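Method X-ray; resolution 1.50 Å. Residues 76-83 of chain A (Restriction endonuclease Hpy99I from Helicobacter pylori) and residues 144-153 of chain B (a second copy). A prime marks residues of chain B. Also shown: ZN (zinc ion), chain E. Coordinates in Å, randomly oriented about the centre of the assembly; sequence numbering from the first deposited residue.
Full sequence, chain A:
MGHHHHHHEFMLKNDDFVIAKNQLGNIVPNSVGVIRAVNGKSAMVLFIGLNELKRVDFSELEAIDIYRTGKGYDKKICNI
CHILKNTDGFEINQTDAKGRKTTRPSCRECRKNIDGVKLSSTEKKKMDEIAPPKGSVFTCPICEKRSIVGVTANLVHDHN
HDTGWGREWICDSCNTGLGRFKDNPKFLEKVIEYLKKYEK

Chain A (76-83) KICNICHI
Chain B 144-153: EKRSIVGVTA

The contact joins a zinc-binding turn of chain A to a short strand and following turn of chain B, and it buries 385 Å² in all. Thr152′ and His82 cover the most surface, with Asn79 next.

In chain A, Lys76 and Ile77 end a strand (phi/psi −146/143 and −93/123). The chain then folds round a zinc ion through Cys78 (−69/140, chi1 t), Asn79 (−80/−3), Ile80 (−107/−72) and Cys81 (−73/−19, chi1 p). Cys78 SG and Cys81 SG bind the metal at 2.3 and 2.4 Å; two further ligands come from elsewhere in the structure. Thiolate sulfur also accepts hydrogen bonds, and Ile80 N donates to Cys78 SG at 3.4 Å. Cys78 N donates to Ile83 O at 3.1 Å, closing the turn. Both cysteine CA-to-CB bonds point away from chain B, whereas that of His82 points toward it.

His82 has positive phi (51/47), chi1 m (−79°) and chi2 82°. Its two ring nitrogens serve different chains: ND1 donates to Ile80 O at 3.3 Å, which steadies the ring, while NE2 and Thr152′ OG1 share a hydrogen bond of 2.9 Å. Along the ring edge, CE1 lies 3.3 Å from Arg146′ O, and CD2 lies 4.0 Å from Ile148′ CD1.

Strand 146–148 of chain B leads into a turn in which Val151′ N and Thr152′ N donate to Ile148′ O at 3.0 and 2.9 Å. Gly150′ takes positive phi (78/6), a conformation that favours glycine. Thr152′ (−111/−3, chi1 p) suits its place because its side chain is both polar and apolar. OG1 accepts from Ile148′ N at 2.8 Å as well as meeting His82, and CG2 packs 3.8 Å from Ile77 CG2.

In register, Asn79 CA lies 5.2 Å from Thr152′ CA, and Ile80 CA lies 7.5 Å from Arg146′ CA. Asn79 (chi1 p) runs sideways, bringing its CB 3.4 Å from Thr152′ O. A water bridges the backbones, donating to Asn79 O at 2.7 Å and to Arg146′ O at 2.9 Å; the two carbonyl oxygens, Asn79 O and Arg146′ O, are 3.6 Å apart and could not hydrogen-bond directly.

Apolar contacts flank this centre. Ile77 (m, t) points toward chain B, its CD1 4.2 Å from Ile148′ CD1 and 4.3 Å from Val151′ CG1. Ile80 (m, m) starts away, but its end returns, with CD1 3.9 Å from CD of Lys145′ (m, t, m, m), whose long aliphatic chain offers an apolar surface.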

ATOM      1  N   LYS A  76      20.938 -10.754   0.117  1.00 13.25           N
ATOM      2  CA  LYS A  76      19.517 -10.677  -0.186  1.00 13.69           C
ATOM      3  C   LYS A  76      19.358 -10.746  -1.701  1.00 13.31           C
ATOM      4  O   LYS A  76      20.198 -10.198  -2.445  1.00 13.19           O
ATOM      5  CB  LYS A  76      18.907  -9.387   0.393  1.00 13.65           C
ATOM      6  CG  LYS A  76      17.417  -9.172   0.140  1.00 13.61           C
ATOM      7  CD  LYS A  76      16.894  -7.883   0.787  1.00 14.49           C
ATOM      8  CE  LYS A  76      15.419  -7.840   0.733  1.00 15.76           C
ATOM      9  NZ  LYS A  76      14.880  -6.598   1.345  1.00 15.68           N
ATOM     10  N   ILE A  77      18.304 -11.421  -2.152  1.00 13.28           N
ATOM     11  CA  ILE A  77      17.985 -11.539  -3.577  1.00 12.78           C
ATOM     12  C   ILE A  77      17.017 -10.407  -3.954  1.00 13.01           C
ATOM     13  O   ILE A  77      15.945 -10.281  -3.352  1.00 13.62           O
ATOM     14  CB  ILE A  77      17.337 -12.877  -3.902  1.00 12.92           C
ATOM     15  CG1 ILE A  77      18.215 -14.045  -3.449  1.00 13.11           C
ATOM     16  CG2 ILE A  77      17.039 -12.969  -5.410  1.00 13.86           C
ATOM     17  CD1 ILE A  77      17.497 -15.421  -3.491  1.00 12.62           C
ATOM     18  N   CYS A  78      17.380  -9.578  -4.941  1.00 13.71           N
ATOM     19  CA  CYS A  78      16.532  -8.467  -5.376  1.00 13.69           C
ATOM     20  C   CYS A  78      15.273  -8.994  -6.073  1.00 13.44           C
ATOM     21  O   CYS A  78      15.351  -9.939  -6.846  1.00 13.72           O
ATOM     22  CB  CYS A  78      17.303  -7.544  -6.305  1.00 14.19           C
ATOM     23  SG  CYS A  78      16.296  -6.232  -7.044  1.00 14.48           S
ATOM     24  N   ASN A  79      14.115  -8.382  -5.818  1.00 14.17           N
ATOM     25  CA  ASN A  79      12.863  -8.857  -6.403  1.00 13.89           C
ATOM     26  C   ASN A  79      12.625  -8.439  -7.839  1.00 14.07           C
ATOM     27  O   ASN A  79      11.624  -8.859  -8.433  1.00 14.66           O
ATOM     28  CB  ASN A  79      11.655  -8.461  -5.548  1.00 14.36           C
ATOM     29  CG  ASN A  79      11.282  -7.007  -5.724  1.00 15.39           C
ATOM     30  OD1 ASN A  79      12.143  -6.161  -5.769  1.00 15.20           O
ATOM     31  ND2 ASN A  79       9.997  -6.724  -5.827  1.00 20.81           N
ATOM     32  N   ILE A  80      13.531  -7.635  -8.401  1.00 14.08           N
ATOM     33  CA  ILE A  80      13.430  -7.253  -9.808  1.00 14.06           C
ATOM     34  C   ILE A  80      14.519  -8.012 -10.547  1.00 14.90           C
ATOM     35  O   ILE A  80      14.239  -9.014 -11.206  1.00 16.92           O
ATOM     36  CB  ILE A  80      13.497  -5.713  -9.999  1.00 14.36           C
ATOM     37  CG1 ILE A  80      12.414  -5.020  -9.158  1.00 16.26           C
ATOM     38  CG2 ILE A  80      13.369  -5.355 -11.465  1.00 15.32           C
ATOM     39  CD1 ILE A  80      11.016  -5.426  -9.451  1.00 17.24           C
ATOM     40  N   CYS A  81      15.770  -7.634 -10.363  1.00 13.75           N
ATOM     41  CA  CYS A  81      16.852  -8.272 -11.099  1.00 14.18           C
ATOM     42  C   CYS A  81      17.162  -9.696 -10.624  1.00 13.16           C
ATOM     43  O   CYS A  81      17.799 -10.469 -11.344  1.00 13.54           O
ATOM     44  CB  CYS A  81      18.129  -7.406 -11.056  1.00 14.02           C
ATOM     45  SG  CYS A  81      18.938  -7.184  -9.427  1.00 14.88           S
ATOM     46  N   HIS A  82      16.734 -10.053  -9.414  1.00 12.62           N
ATOM     47  CA  HIS A  82      17.009 -11.393  -8.872  1.00 12.57           C
ATOM     48  C   HIS A  82      18.503 -11.722  -8.979  1.00 12.65           C
ATOM     49  O   HIS A  82      18.911 -12.817  -9.362  1.00 13.80           O
ATOM     50  CB  HIS A  82      16.095 -12.476  -9.494  1.00 13.34           C
ATOM     51  CG  HIS A  82      14.717 -12.499  -8.910  1.00 12.44           C
ATOM     52  ND1 HIS A  82      13.717 -11.633  -9.312  1.00 14.21           N
ATOM     53  CD2 HIS A  82      14.192 -13.235  -7.902  1.00 13.36           C
ATOM     54  CE1 HIS A  82      12.627 -11.861  -8.589  1.00 13.87           C
ATOM     55  NE2 HIS A  82      12.889 -12.819  -7.722  1.00 14.85           N
ATOM     56  N   ILE A  83      19.313 -10.766  -8.559  1.00 12.54           N
ATOM     57  CA  ILE A  83      20.741 -10.965  -8.324  1.00 12.42           C
ATOM     58  C   ILE A  83      20.910 -10.962  -6.814  1.00 12.53           C
ATOM     59  O   ILE A  83      20.234 -10.195  -6.098  1.00 13.58           O
ATOM     60  CB  ILE A  83      21.579  -9.848  -8.996  1.00 12.81           C
ATOM     61  CG1 ILE A  83      21.388  -9.935 -10.512  1.00 12.96           C
ATOM     62  CG2 ILE A  83      23.053  -9.921  -8.591  1.00 12.93           C
ATOM     63  CD1 ILE A  83      21.957  -8.735 -11.278  1.00 14.22           C
TER
ATOM     64  N   GLU B 144       2.412  -8.627 -12.827  1.00 15.36           N
ATOM     65  CA  GLU B 144       3.276  -9.359 -13.756  1.00 15.75           C
ATOM     66  C   GLU B 144       4.738  -9.495 -13.305  1.00 16.35           C
ATOM     67  O   GLU B 144       5.618  -9.905 -14.085  1.00 16.42           O
ATOM     68  CB  GLU B 144       3.161  -8.786 -15.180  1.00 16.31           C
ATOM     69  CG  GLU B 144       1.724  -8.765 -15.680  1.00 18.98           C
ATOM     70  CD  GLU B 144       1.598  -8.252 -17.103  1.00 22.39           C
ATOM     71  OE1 GLU B 144       2.588  -7.727 -17.650  1.00 24.95           O
ATOM     72  OE2 GLU B 144       0.488  -8.361 -17.672  1.00 27.49           O
ATOM     73  N   LYS B 145       4.992  -9.209 -12.036  1.00 15.67           N
ATOM     74  CA  LYS B 145       6.332  -9.331 -11.503  1.00 15.76           C
ATOM     75  C   LYS B 145       6.601 -10.785 -11.149  1.00 15.62           C
ATOM     76  O   LYS B 145       5.765 -11.472 -10.577  1.00 14.88           O
ATOM     77  CB  LYS B 145       6.549  -8.419 -10.287  1.00 16.58           C
ATOM     78  CG  LYS B 145       6.468  -6.938 -10.594  1.00 16.66           C
ATOM     79  CD  LYS B 145       7.135  -6.012  -9.532  1.00 17.83           C
ATOM     80  CE  LYS B 145       6.593  -6.129  -8.127  1.00 18.92           C
ATOM     81  NZ  LYS B 145       5.174  -5.722  -7.952  1.00 17.28           N
ATOM     82  N   ARG B 146       7.800 -11.237 -11.468  1.00 15.22           N
ATOM     83  CA  ARG B 146       8.256 -12.574 -11.107  1.00 15.25           C
ATOM     84  C   ARG B 146       8.822 -12.521  -9.684  1.00 15.28           C
ATOM     85  O   ARG B 146       9.365 -11.497  -9.250  1.00 16.18           O
ATOM     86  CB  ARG B 146       9.325 -13.033 -12.096  1.00 15.95           C
ATOM     87  CG  ARG B 146       8.778 -13.353 -13.470  1.00 18.26           C
ATOM     88  CD  ARG B 146       9.840 -13.912 -14.387  1.00 20.18           C
ATOM     89  NE  ARG B 146      10.872 -12.925 -14.682  1.00 20.54           N
ATOM     90  CZ  ARG B 146      10.753 -11.935 -15.557  1.00 22.00           C
ATOM     91  NH1 ARG B 146       9.629 -11.763 -16.251  1.00 23.52           N
ATOM     92  NH2 ARG B 146      11.750 -11.083 -15.719  1.00 22.66           N
ATOM     93  N   SER B 147       8.681 -13.632  -8.960  1.00 15.28           N
ATOM     94  CA  SER B 147       9.182 -13.731  -7.595  1.00 15.71           C
ATOM     95  C   SER B 147       9.433 -15.170  -7.205  1.00 14.60           C
ATOM     96  O   SER B 147       8.995 -16.094  -7.908  1.00 15.19           O
ATOM     97  CB  SER B 147       8.218 -13.101  -6.593  1.00 16.55           C
ATOM     98  OG  SER B 147       6.921 -13.686  -6.659  1.00 17.84           O
ATOM     99  N   ILE B 148      10.154 -15.349  -6.106  1.00 13.64           N
ATOM    100  CA  ILE B 148      10.341 -16.655  -5.491  1.00 13.65           C
ATOM    101  C   ILE B 148       9.419 -16.647  -4.282  1.00 14.01           C
ATOM    102  O   ILE B 148       9.579 -15.811  -3.386  1.00 14.13           O
ATOM    103  CB  ILE B 148      11.799 -16.857  -5.038  1.00 13.13           C
ATOM    104  CG1 ILE B 148      12.771 -16.785  -6.231  1.00 13.29           C
ATOM    105  CG2 ILE B 148      11.953 -18.202  -4.303  1.00 14.14           C
ATOM    106  CD1 ILE B 148      14.242 -16.636  -5.868  1.00 14.44           C
ATOM    107  N   VAL B 149       8.441 -17.553  -4.251  1.00 13.96           N
ATOM    108  CA  VAL B 149       7.354 -17.505  -3.246  1.00 14.38           C
ATOM    109  C   VAL B 149       7.887 -17.554  -1.823  1.00 14.57           C
ATOM    110  O   VAL B 149       8.615 -18.484  -1.447  1.00 14.21           O
ATOM    111  CB  VAL B 149       6.349 -18.640  -3.430  1.00 15.09           C
ATOM    112  CG1 VAL B 149       5.266 -18.609  -2.326  1.00 16.10           C
ATOM    113  CG2 VAL B 149       5.703 -18.551  -4.820  1.00 15.46           C
ATOM    114  N   GLY B 150       7.559 -16.528  -1.045  1.00 15.22           N
ATOM    115  CA  GLY B 150       7.964 -16.445   0.356  1.00 16.27           C
ATOM    116  C   GLY B 150       9.406 -16.029   0.591  1.00 16.98           C
ATOM    117  O   GLY B 150       9.864 -16.038   1.732  1.00 19.03           O
ATOM    118  N   VAL B 151      10.113 -15.659  -0.482  1.00 15.81           N
ATOM    119  CA  VAL B 151      11.502 -15.195  -0.426  1.00 14.62           C
ATOM    120  C   VAL B 151      11.636 -13.807  -1.043  1.00 14.62           C
ATOM    121  O   VAL B 151      12.158 -12.904  -0.397  1.00 15.74           O
ATOM    122  CB  VAL B 151      12.460 -16.215  -1.093  1.00 14.15           C
ATOM    123  CG1 VAL B 151      13.869 -15.689  -1.149  1.00 16.14           C
ATOM    124  CG2 VAL B 151      12.389 -17.518  -0.323  1.00 17.15           C
ATOM    125  N   THR B 152      11.185 -13.629  -2.278  1.00 13.85           N
ATOM    126  CA  THR B 152      11.223 -12.279  -2.897  1.00 14.50           C
ATOM    127  C   THR B 152       9.860 -11.631  -3.116  1.00 15.46           C
ATOM    128  O   THR B 152       9.779 -10.486  -3.576  1.00 16.88           O
ATOM    129  CB  THR B 152      12.061 -12.224  -4.205  1.00 15.09           C
ATOM    130  OG1 THR B 152      11.454 -13.054  -5.220  1.00 14.55           O
ATOM    131  CG2 THR B 152      13.509 -12.664  -3.969  1.00 16.06           C
ATOM    132  N   ALA B 153       8.795 -12.346  -2.792  1.00 15.29           N
ATOM    133  CA  ALA B 153       7.475 -11.754  -2.590  1.00 15.31           C
ATOM    134  C   ALA B 153       6.628 -12.719  -1.789  1.00 15.51           C
ATOM    135  O   ALA B 153       6.738 -13.937  -1.964  1.00 15.59           O
ATOM    136  CB  ALA B 153       6.794 -11.439  -3.909  1.00 15.75           C
TER
HETATM  137 ZN    ZN E 301      17.919  -5.320  -8.424  1.00 13.51          ZN
HETATM  138  O   HOH W   1      10.143  -9.109 -10.728  1.00 20.16           O